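Local coordinates for protein dTDP-4-dehydrorhamnose 3,5-epimerase (Elizabethkingia anophelis NUHP1, PDB 6C46) that probably catalyses the epimerization at C3' and C5' of dTDP-4-dehydro-6-deoxyglucose, a step of dTDP-L-rhamnose biosynthesis, as a calcium-binding cupin-fold homodimer, at residues 72-76 against 144-148; 53-59 against 137-143. All blocks are in the same frame, centred on the assembly; numbering follows the deposited sequence.

Interaction 1. Residues 72-76 against 144-148; sequences QKGKH and NFYNK
Gln72, at the end of strand 66-72, reaches across to the backbone of Phe145, Tyr146 and Asn147 in the loop that follows strand 135-142. Its CB points toward that loop, and beyond CG the chain is extended (chi2 -172°), which carries the amide in among backbone polar groups. CG comes no nearer than 4.1 Å to Asn147 O, while CD already lies 3.4 Å from Asn147 N. At the tip the amide divides its work. OE1 accepts a nearly straight bond from Asn147 N at 2.8 Å, the donor sitting above the carbonyl plane and not on a lone pair. NE2 spends both its hydrogens close to the amide plane, one on Phe145 O at 3.0 Å and the other on His76 O of its own turn at 2.8 Å.

His76 and Asn147 form the second layer. The imidazole and the Asn147 amide stack with their planes 15° apart, CG of the asparagine lying over the ring centre and its CB making a CH-pi contact. The aliphatic part of Lys75 lies against the opposite face of the ring. At the ring edge, a water in plane with the imidazole meets ND1 and donates to Phe145 O, giving that carbonyl a second partner. Asn144 closes the other end: its ND2 donates a bent bond to Lys75 O at 3.0 Å and also bonds Ala77 O, while OD1 takes the backbone N-H of Phe145.

Tyr146, which is predicted to stack on the thymidine ring of the substrate, is thus flanked by two backbone groups held by one buried glutamine amide. With both amide hydrogens and OE1 engaged, the rotation of that amide is fixed, consistent with a defined path for the loop that carries Tyr146.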
ATOM      1  N   GLN A  72       0.966  -5.709  19.762  1.00 15.28           N
ATOM      2  CA  GLN A  72       0.949  -4.625  20.737  1.00 17.12           C
ATOM      3  C   GLN A  72      -0.242  -4.854  21.658  1.00 14.65           C
ATOM      4  O   GLN A  72      -1.302  -5.304  21.204  1.00 13.16           O
ATOM      5  CB  GLN A  72       0.873  -3.232  20.049  1.00 15.89           C
ATOM      6  CG  GLN A  72       2.196  -2.866  19.375  1.00 13.83           C
ATOM      7  CD  GLN A  72       2.286  -1.446  18.839  1.00 16.08           C
ATOM      8  OE1 GLN A  72       3.370  -1.001  18.467  1.00 16.58           O
ATOM      9  NE2 GLN A  72       1.174  -0.718  18.833  1.00 12.84           N
ATOM     10  N   LYS A  73      -0.054  -4.591  22.944  1.00 13.92           N
ATOM     11  CA  LYS A  73      -1.055  -4.936  23.954  1.00 20.60           C
ATOM     12  C   LYS A  73      -2.115  -3.854  24.128  1.00 24.19           C
ATOM     13  O   LYS A  73      -1.860  -2.665  23.936  1.00 18.11           O
ATOM     14  CB  LYS A  73      -0.398  -5.182  25.305  1.00 21.24           C
ATOM     15  CG  LYS A  73       0.494  -6.411  25.364  1.00 24.10           C
ATOM     16  CD  LYS A  73       1.118  -6.505  26.773  1.00 26.09           C
ATOM     17  CE  LYS A  73       2.408  -7.322  26.754  1.00 33.33           C
ATOM     18  NZ  LYS A  73       3.099  -7.371  28.087  1.00 37.55           N
ATOM     19  N   GLY A  74      -3.305  -4.286  24.534  1.00 19.96           N
ATOM     20  CA  GLY A  74      -4.310  -3.362  25.055  1.00 21.77           C
ATOM     21  C   GLY A  74      -4.793  -2.364  24.017  1.00 20.68           C
ATOM     22  O   GLY A  74      -5.028  -2.696  22.855  1.00 20.20           O
ATOM     23  N   LYS A  75      -4.919  -1.105  24.438  1.00 23.93           N
ATOM     24  CA  LYS A  75      -5.446  -0.080  23.545  1.00 26.67           C
ATOM     25  C   LYS A  75      -4.503   0.241  22.396  1.00 26.74           C
ATOM     26  O   LYS A  75      -4.900   0.982  21.491  1.00 23.03           O
ATOM     27  CB  LYS A  75      -5.727   1.205  24.318  1.00 17.33           C
ATOM     28  CG  LYS A  75      -4.498   1.905  24.825  1.00 23.26           C
ATOM     29  CD  LYS A  75      -4.933   3.003  25.823  1.00 26.59           C
ATOM     30  CE  LYS A  75      -3.795   3.887  26.235  1.00 38.18           C
ATOM     31  NZ  LYS A  75      -4.338   5.078  26.953  1.00 50.39           N
ATOM     32  N   HIS A  76      -3.269  -0.270  22.426  1.00 21.62           N
ATOM     33  CA  HIS A  76      -2.315  -0.081  21.339  1.00 16.45           C
ATOM     34  C   HIS A  76      -2.341  -1.209  20.326  1.00 17.31           C
ATOM     35  O   HIS A  76      -1.599  -1.140  19.335  1.00 17.64           O
ATOM     36  CB  HIS A  76      -0.906   0.077  21.926  1.00 14.39           C
ATOM     37  CG  HIS A  76      -0.784   1.286  22.803  1.00 21.87           C
ATOM     38  ND1 HIS A  76      -0.757   2.564  22.291  1.00 23.43           N
ATOM     39  CD2 HIS A  76      -0.748   1.417  24.152  1.00 22.20           C
ATOM     40  CE1 HIS A  76      -0.677   3.432  23.287  1.00 28.80           C
ATOM     41  NE2 HIS A  76      -0.666   2.760  24.425  1.00 27.17           N
ATOM     42  N   ASN A 144      -3.537   0.918  13.881  1.00 14.20           N
ATOM     43  CA  ASN A 144      -3.212   1.655  15.093  1.00 15.40           C
ATOM     44  C   ASN A 144      -1.736   1.993  15.029  1.00 18.89           C
ATOM     45  O   ASN A 144      -0.975   1.378  14.275  1.00 16.62           O
ATOM     46  CB  ASN A 144      -3.550   0.823  16.346  1.00 17.81           C
ATOM     47  CG  ASN A 144      -3.884   1.664  17.559  1.00 23.49           C
ATOM     48  OD1 ASN A 144      -3.620   2.875  17.615  1.00 23.71           O
ATOM     49  ND2 ASN A 144      -4.449   1.006  18.573  1.00 21.40           N
ATOM     50  N   PHE A 145      -1.331   2.937  15.853  1.00 15.98           N
ATOM     51  CA  PHE A 145       0.019   3.476  15.756  1.00 17.03           C
ATOM     52  C   PHE A 145       1.006   2.672  16.603  1.00 19.55           C
ATOM     53  O   PHE A 145       0.639   1.987  17.568  1.00 16.96           O
ATOM     54  CB  PHE A 145       0.011   4.952  16.174  1.00 20.12           C
ATOM     55  CG  PHE A 145      -0.844   5.817  15.275  1.00 18.87           C
ATOM     56  CD1 PHE A 145      -0.413   6.132  13.990  1.00 20.86           C
ATOM     57  CD2 PHE A 145      -2.076   6.290  15.704  1.00 23.35           C
ATOM     58  CE1 PHE A 145      -1.199   6.914  13.134  1.00 18.30           C
ATOM     59  CE2 PHE A 145      -2.879   7.068  14.868  1.00 20.63           C
ATOM     60  CZ  PHE A 145      -2.427   7.386  13.576  1.00 19.31           C
ATOM     61  N   TYR A 146       2.271   2.752  16.200  1.00 21.71           N
ATOM     62  CA  TYR A 146       3.383   2.131  16.915  1.00 21.91           C
ATOM     63  C   TYR A 146       3.470   2.597  18.366  1.00 26.38           C
ATOM     64  O   TYR A 146       3.369   3.793  18.663  1.00 20.98           O
ATOM     65  CB  TYR A 146       4.696   2.473  16.194  1.00 19.36           C
ATOM     66  CG  TYR A 146       5.933   2.005  16.914  1.00 21.88           C
ATOM     67  CD1 TYR A 146       6.320   0.672  16.858  1.00 27.42           C
ATOM     68  CD2 TYR A 146       6.727   2.895  17.624  1.00 29.78           C
ATOM     69  CE1 TYR A 146       7.481   0.230  17.509  1.00 28.25           C
ATOM     70  CE2 TYR A 146       7.884   2.470  18.274  1.00 35.80           C
ATOM     71  CZ  TYR A 146       8.252   1.133  18.210  1.00 37.90           C
ATOM     72  OH  TYR A 146       9.390   0.698  18.852  1.00 42.88           O
ATOM     73  N   ASN A 147       3.708   1.651  19.282  1.00 19.59           N
ATOM     74  CA  ASN A 147       3.958   2.006  20.681  1.00 25.67           C
ATOM     75  C   ASN A 147       4.881   0.952  21.287  1.00 25.18           C
ATOM     76  O   ASN A 147       4.446  -0.171  21.569  1.00 21.36           O
ATOM     77  CB  ASN A 147       2.644   2.119  21.464  1.00 20.49           C
ATOM     78  CG  ASN A 147       2.868   2.504  22.912  1.00 28.61           C
ATOM     79  OD1 ASN A 147       3.183   1.661  23.761  1.00 23.90           O
ATOM     80  ND2 ASN A 147       2.743   3.786  23.196  1.00 27.21           N
ATOM     81  N   LYS A 148       6.140   1.326  21.521  1.00 23.66           N
ATOM     82  CA  LYS A 148       7.145   0.343  21.934  1.00 23.10           C
ATOM     83  C   LYS A 148       6.813  -0.273  23.283  1.00 22.12           C
ATOM     84  O   LYS A 148       7.002  -1.481  23.490  1.00 26.61           O
ATOM     85  CB  LYS A 148       8.540   0.977  21.978  1.00 32.01           C
ATOM     86  CG  LYS A 148       9.607  -0.033  22.399  1.00 41.61           C
ATOM     87  CD  LYS A 148      11.036   0.421  22.134  1.00 54.48           C
ATOM     88  CE  LYS A 148      11.962  -0.791  21.929  1.00 60.50           C
ATOM     89  NZ  LYS A 148      11.655  -1.945  22.841  1.00 61.04           N
TER
HETATM   90  O   HOH W   1      -0.793   3.201  19.586  1.00 26.54           O

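Interaction 2. Residues 53-59 against 137-143; sequences FVQDNIS and VFSYKCD
Asn57 lies across one face of the Tyr140 ring where strands 55-62 and 135-142 run antiparallel in the cupin sheet. Its CB sits 3.6 Å from the ring centroid in a CH-pi contact, and the amide plane is turned 34° from the ring. Tyr140 CG stands between its backbone N and carbonyl carbon (chi1 56°), which folds the ring back over its cross-strand neighbour. Asn57 ND2 donates a 2.8 Å bond to Gln55 OE1, which lies in the Asn57 amide plane, although the donor sits above the Gln55 carbonyl plane and not on a lone pair; a weak, longer bond reaches Tyr140 O. On the sheet face that carries Gln55, Asn57 and Tyr140, Cys142 SG lies 3.6 Å from Gln55 OE1.

Asp56 and Lys141 lie on the opposite face of the sheet, side by side and pointing the same way. Asp56 OD1 is 3.0 Å from Lys141 CE but 4.1 Å from NZ, too far for a salt bridge. Each charge instead pairs with its counterpart in the second subunit. Just before the strand, Phe53 crosses Lys141 at about a right angle, and its ring edge, through Phe53 CD1, lies 3.5 Å from Cys142 C. Val54 and Gln55 form a classic beta bulge in which Cys142 O takes a bond from Val54 N and a weak one from Gln55 N.

The sheet runs on across the interface, where reciprocal Asp56-Lys141 salt bridges and a Gln55 NE2 bond to Glu36 of the second subunit join the chains. Gln55 also holds the Asn57 amide, whose cover probably limits how Tyr140, the predicted proton donor, can turn.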
ATOM      1  N   PHE A  53      -7.069   2.104   8.139  1.00 11.56           N
ATOM      2  CA  PHE A  53      -5.638   1.918   8.371  1.00 13.21           C
ATOM      3  C   PHE A  53      -4.913   3.261   8.392  1.00 15.23           C
ATOM      4  O   PHE A  53      -5.234   4.155   7.603  1.00 17.96           O
ATOM      5  CB  PHE A  53      -5.057   0.983   7.311  1.00 14.73           C
ATOM      6  CG  PHE A  53      -5.605  -0.423   7.454  1.00 17.15           C
ATOM      7  CD1 PHE A  53      -5.031  -1.318   8.341  1.00 16.83           C
ATOM      8  CD2 PHE A  53      -6.765  -0.789   6.792  1.00 10.63           C
ATOM      9  CE1 PHE A  53      -5.573  -2.600   8.524  1.00 18.61           C
ATOM     10  CE2 PHE A  53      -7.323  -2.069   6.961  1.00 18.71           C
ATOM     11  CZ  PHE A  53      -6.715  -2.976   7.827  1.00 17.88           C
ATOM     12  N   VAL A  54      -3.953   3.397   9.315  1.00 12.92           N
ATOM     13  CA  VAL A  54      -3.316   4.677   9.616  1.00 14.91           C
ATOM     14  C   VAL A  54      -1.813   4.665   9.379  1.00 16.64           C
ATOM     15  O   VAL A  54      -1.168   5.725   9.486  1.00 17.48           O
ATOM     16  CB  VAL A  54      -3.584   5.111  11.078  1.00 15.64           C
ATOM     17  CG1 VAL A  54      -5.077   5.293  11.337  1.00 17.41           C
ATOM     18  CG2 VAL A  54      -2.975   4.102  12.048  1.00 18.13           C
ATOM     19  N   GLN A  55      -1.220   3.510   9.113  1.00 13.69           N
ATOM     20  CA  GLN A  55       0.217   3.411   8.981  1.00 14.68           C
ATOM     21  C   GLN A  55       0.510   2.294   7.992  1.00 19.61           C
ATOM     22  O   GLN A  55      -0.167   1.262   8.002  1.00 22.30           O
ATOM     23  CB  GLN A  55       0.869   3.094  10.321  1.00 21.18           C
ATOM     24  CG  GLN A  55       2.336   2.857  10.201  1.00 31.12           C
ATOM     25  CD  GLN A  55       2.915   2.214  11.428  1.00 42.39           C
ATOM     26  OE1 GLN A  55       2.625   1.054  11.725  1.00 35.93           O
ATOM     27  NE2 GLN A  55       3.746   2.955  12.148  1.00 45.14           N
ATOM     28  N   ASP A  56       1.495   2.507   7.132  1.00 16.24           N
ATOM     29  CA  ASP A  56       1.954   1.498   6.180  1.00 14.85           C
ATOM     30  C   ASP A  56       3.444   1.295   6.377  1.00 20.27           C
ATOM     31  O   ASP A  56       4.194   2.275   6.426  1.00 18.90           O
ATOM     32  CB  ASP A  56       1.696   1.930   4.728  1.00 31.11           C
ATOM     33  CG  ASP A  56       0.241   2.270   4.465  1.00 47.94           C
ATOM     34  OD1 ASP A  56      -0.610   1.970   5.329  1.00 54.92           O
ATOM     35  OD2 ASP A  56      -0.055   2.846   3.398  1.00 52.92           O
ATOM     36  N   ASN A  57       3.874   0.029   6.452  1.00 14.58           N
ATOM     37  CA  ASN A  57       5.267  -0.315   6.707  1.00 18.03           C
ATOM     38  C   ASN A  57       5.744  -1.283   5.637  1.00 19.38           C
ATOM     39  O   ASN A  57       4.974  -2.113   5.145  1.00 20.59           O
ATOM     40  CB  ASN A  57       5.432  -0.972   8.087  1.00 23.77           C
ATOM     41  CG  ASN A  57       4.769  -0.170   9.190  1.00 27.09           C
ATOM     42  OD1 ASN A  57       5.324   0.812   9.646  1.00 22.59           O
ATOM     43  ND2 ASN A  57       3.573  -0.596   9.624  1.00 27.49           N
ATOM     44  N   ILE A  58       7.024  -1.190   5.304  1.00 16.96           N
ATOM     45  CA  ILE A  58       7.639  -2.034   4.287  1.00 18.26           C
ATOM     46  C   ILE A  58       8.910  -2.641   4.859  1.00 17.59           C
ATOM     47  O   ILE A  58       9.716  -1.941   5.484  1.00 18.05           O
ATOM     48  CB  ILE A  58       7.974  -1.231   3.010  1.00 19.10           C
ATOM     49  CG1 ILE A  58       6.702  -0.634   2.388  1.00 19.68           C
ATOM     50  CG2 ILE A  58       8.688  -2.114   1.993  1.00 22.47           C
ATOM     51  CD1 ILE A  58       5.782  -1.702   1.749  1.00 22.51           C
ATOM     52  N   SER A  59       9.131  -3.927   4.589  1.00 15.32           N
ATOM     53  CA  SER A  59      10.439  -4.497   4.876  1.00 21.48           C
ATOM     54  C   SER A  59      10.858  -5.414   3.738  1.00 20.16           C
ATOM     55  O   SER A  59      10.018  -6.000   3.054  1.00 20.70           O
ATOM     56  CB  SER A  59      10.436  -5.254   6.211  1.00 23.90           C
ATOM     57  OG  SER A  59       9.600  -6.372   6.124  1.00 23.40           O
ATOM     58  N   VAL A 137       9.829  -8.641  -0.342  1.00 16.55           N
ATOM     59  CA  VAL A 137       9.371  -7.357   0.175  1.00 14.89           C
ATOM     60  C   VAL A 137       7.986  -7.579   0.773  1.00 21.14           C
ATOM     61  O   VAL A 137       7.089  -8.142   0.123  1.00 18.33           O
ATOM     62  CB  VAL A 137       9.379  -6.253  -0.902  1.00 17.02           C
ATOM     63  CG1 VAL A 137       8.794  -4.952  -0.354  1.00 19.13           C
ATOM     64  CG2 VAL A 137      10.820  -5.963  -1.322  1.00 20.04           C
ATOM     65  N   PHE A 138       7.846  -7.211   2.042  1.00 17.63           N
ATOM     66  CA  PHE A 138       6.662  -7.489   2.845  1.00 15.70           C
ATOM     67  C   PHE A 138       6.000  -6.162   3.173  1.00 20.01           C
ATOM     68  O   PHE A 138       6.680  -5.221   3.580  1.00 24.21           O
ATOM     69  CB  PHE A 138       7.059  -8.222   4.139  1.00 12.79           C
ATOM     70  CG  PHE A 138       5.885  -8.650   5.005  1.00 22.46           C
ATOM     71  CD1 PHE A 138       5.117  -9.765   4.658  1.00 19.36           C
ATOM     72  CD2 PHE A 138       5.608  -7.994   6.209  1.00 23.60           C
ATOM     73  CE1 PHE A 138       4.064 -10.194   5.480  1.00 19.99           C
ATOM     74  CE2 PHE A 138       4.541  -8.428   7.041  1.00 21.64           C
ATOM     75  CZ  PHE A 138       3.772  -9.533   6.650  1.00 20.15           C
ATOM     76  N   SER A 139       4.690  -6.083   3.002  1.00 19.20           N
ATOM     77  CA  SER A 139       3.942  -4.856   3.263  1.00 17.57           C
ATOM     78  C   SER A 139       2.948  -5.120   4.384  1.00 16.19           C
ATOM     79  O   SER A 139       2.213  -6.114   4.345  1.00 16.83           O
ATOM     80  CB  SER A 139       3.213  -4.396   1.996  1.00 20.98           C
ATOM     81  OG  SER A 139       2.078  -3.607   2.306  1.00 25.11           O
ATOM     82  N   TYR A 140       2.925  -4.257   5.393  1.00 18.68           N
ATOM     83  CA  TYR A 140       1.867  -4.396   6.386  1.00 20.30           C
ATOM     84  C   TYR A 140       1.304  -3.032   6.744  1.00 22.44           C
ATOM     85  O   TYR A 140       2.054  -2.099   7.042  1.00 25.93           O
ATOM     86  CB  TYR A 140       2.323  -5.165   7.635  1.00 23.23           C
ATOM     87  CG  TYR A 140       3.521  -4.694   8.416  1.00 26.26           C
ATOM     88  CD1 TYR A 140       3.357  -4.146   9.689  1.00 32.00           C
ATOM     89  CD2 TYR A 140       4.817  -4.859   7.934  1.00 24.76           C
ATOM     90  CE1 TYR A 140       4.432  -3.737  10.441  1.00 34.25           C
ATOM     91  CE2 TYR A 140       5.901  -4.454   8.674  1.00 40.58           C
ATOM     92  CZ  TYR A 140       5.704  -3.892   9.930  1.00 46.07           C
ATOM     93  OH  TYR A 140       6.780  -3.485  10.679  1.00 49.56           O
ATOM     94  N   LYS A 141      -0.013  -2.921   6.639  1.00 18.64           N
ATOM     95  CA  LYS A 141      -0.773  -1.750   7.049  1.00 18.43           C
ATOM     96  C   LYS A 141      -1.353  -2.034   8.422  1.00 22.85           C
ATOM     97  O   LYS A 141      -1.862  -3.135   8.669  1.00 17.60           O
ATOM     98  CB  LYS A 141      -1.908  -1.455   6.066  1.00 24.29           C
ATOM     99  CG  LYS A 141      -1.512  -1.504   4.575  1.00 33.55           C
ATOM    100  CD  LYS A 141      -2.613  -0.936   3.657  1.00 48.96           C
ATOM    101  CE  LYS A 141      -2.831   0.575   3.848  1.00 58.93           C
ATOM    102  NZ  LYS A 141      -3.855   1.203   2.947  1.00 55.84           N
ATOM    103  N   CYS A 142      -1.299  -1.044   9.306  1.00 13.91           N
ATOM    104  CA  CYS A 142      -1.767  -1.218  10.674  1.00 14.33           C
ATOM    105  C   CYS A 142      -2.895  -0.251  10.940  1.00 16.86           C
ATOM    106  O   CYS A 142      -2.827   0.904  10.513  1.00 12.72           O
ATOM    107  CB  CYS A 142      -0.667  -0.964  11.682  1.00 16.92           C
ATOM    108  SG  CYS A 142       0.750  -2.059  11.464  1.00 25.67           S
ATOM    109  N   ASP A 143      -3.893  -0.705  11.706  1.00 14.63           N
ATOM    110  CA  ASP A 143      -5.015   0.147  12.075  1.00 14.66           C
ATOM    111  C   ASP A 143      -4.787   0.859  13.409  1.00 16.43           C
ATOM    112  O   ASP A 143      -5.728   1.412  13.982  1.00 13.35           O
ATOM    113  CB  ASP A 143      -6.329  -0.665  12.036  1.00 14.94           C
ATOM    114  CG  ASP A 143      -6.665  -1.375  13.352  1.00 20.67           C
ATOM    115  OD1 ASP A 143      -5.799  -1.604  14.221  1.00 15.36           O
ATOM    116  OD2 ASP A 143      -7.853  -1.741  13.502  1.00 18.16           O
TER
HETATM  117  O   HOH W   2       2.544  -0.895   3.437  1.00 39.27           O

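In the fold
Residues 137-143 run directly into 144-148, so the strand of interaction 2 becomes the loop of interaction 1, and the centres of the two contacts are 14 Å apart. They also touch: Phe145 CE1 packs 3.5 Å from Val54 CG2, at the beta bulge. Both contacts lie beside predicted active-site residues. The side chain of Tyr146 is about 7 Å from that of Tyr140, the predicted proton donor. The side chain of Gln72 is about 7 Å from that of His70, the predicted proton acceptor. The calcium ion, bound by Glu40 and Glu44, is more distant, about 9 Å from the Phe53 side chain and about 13 Å from that of Phe145.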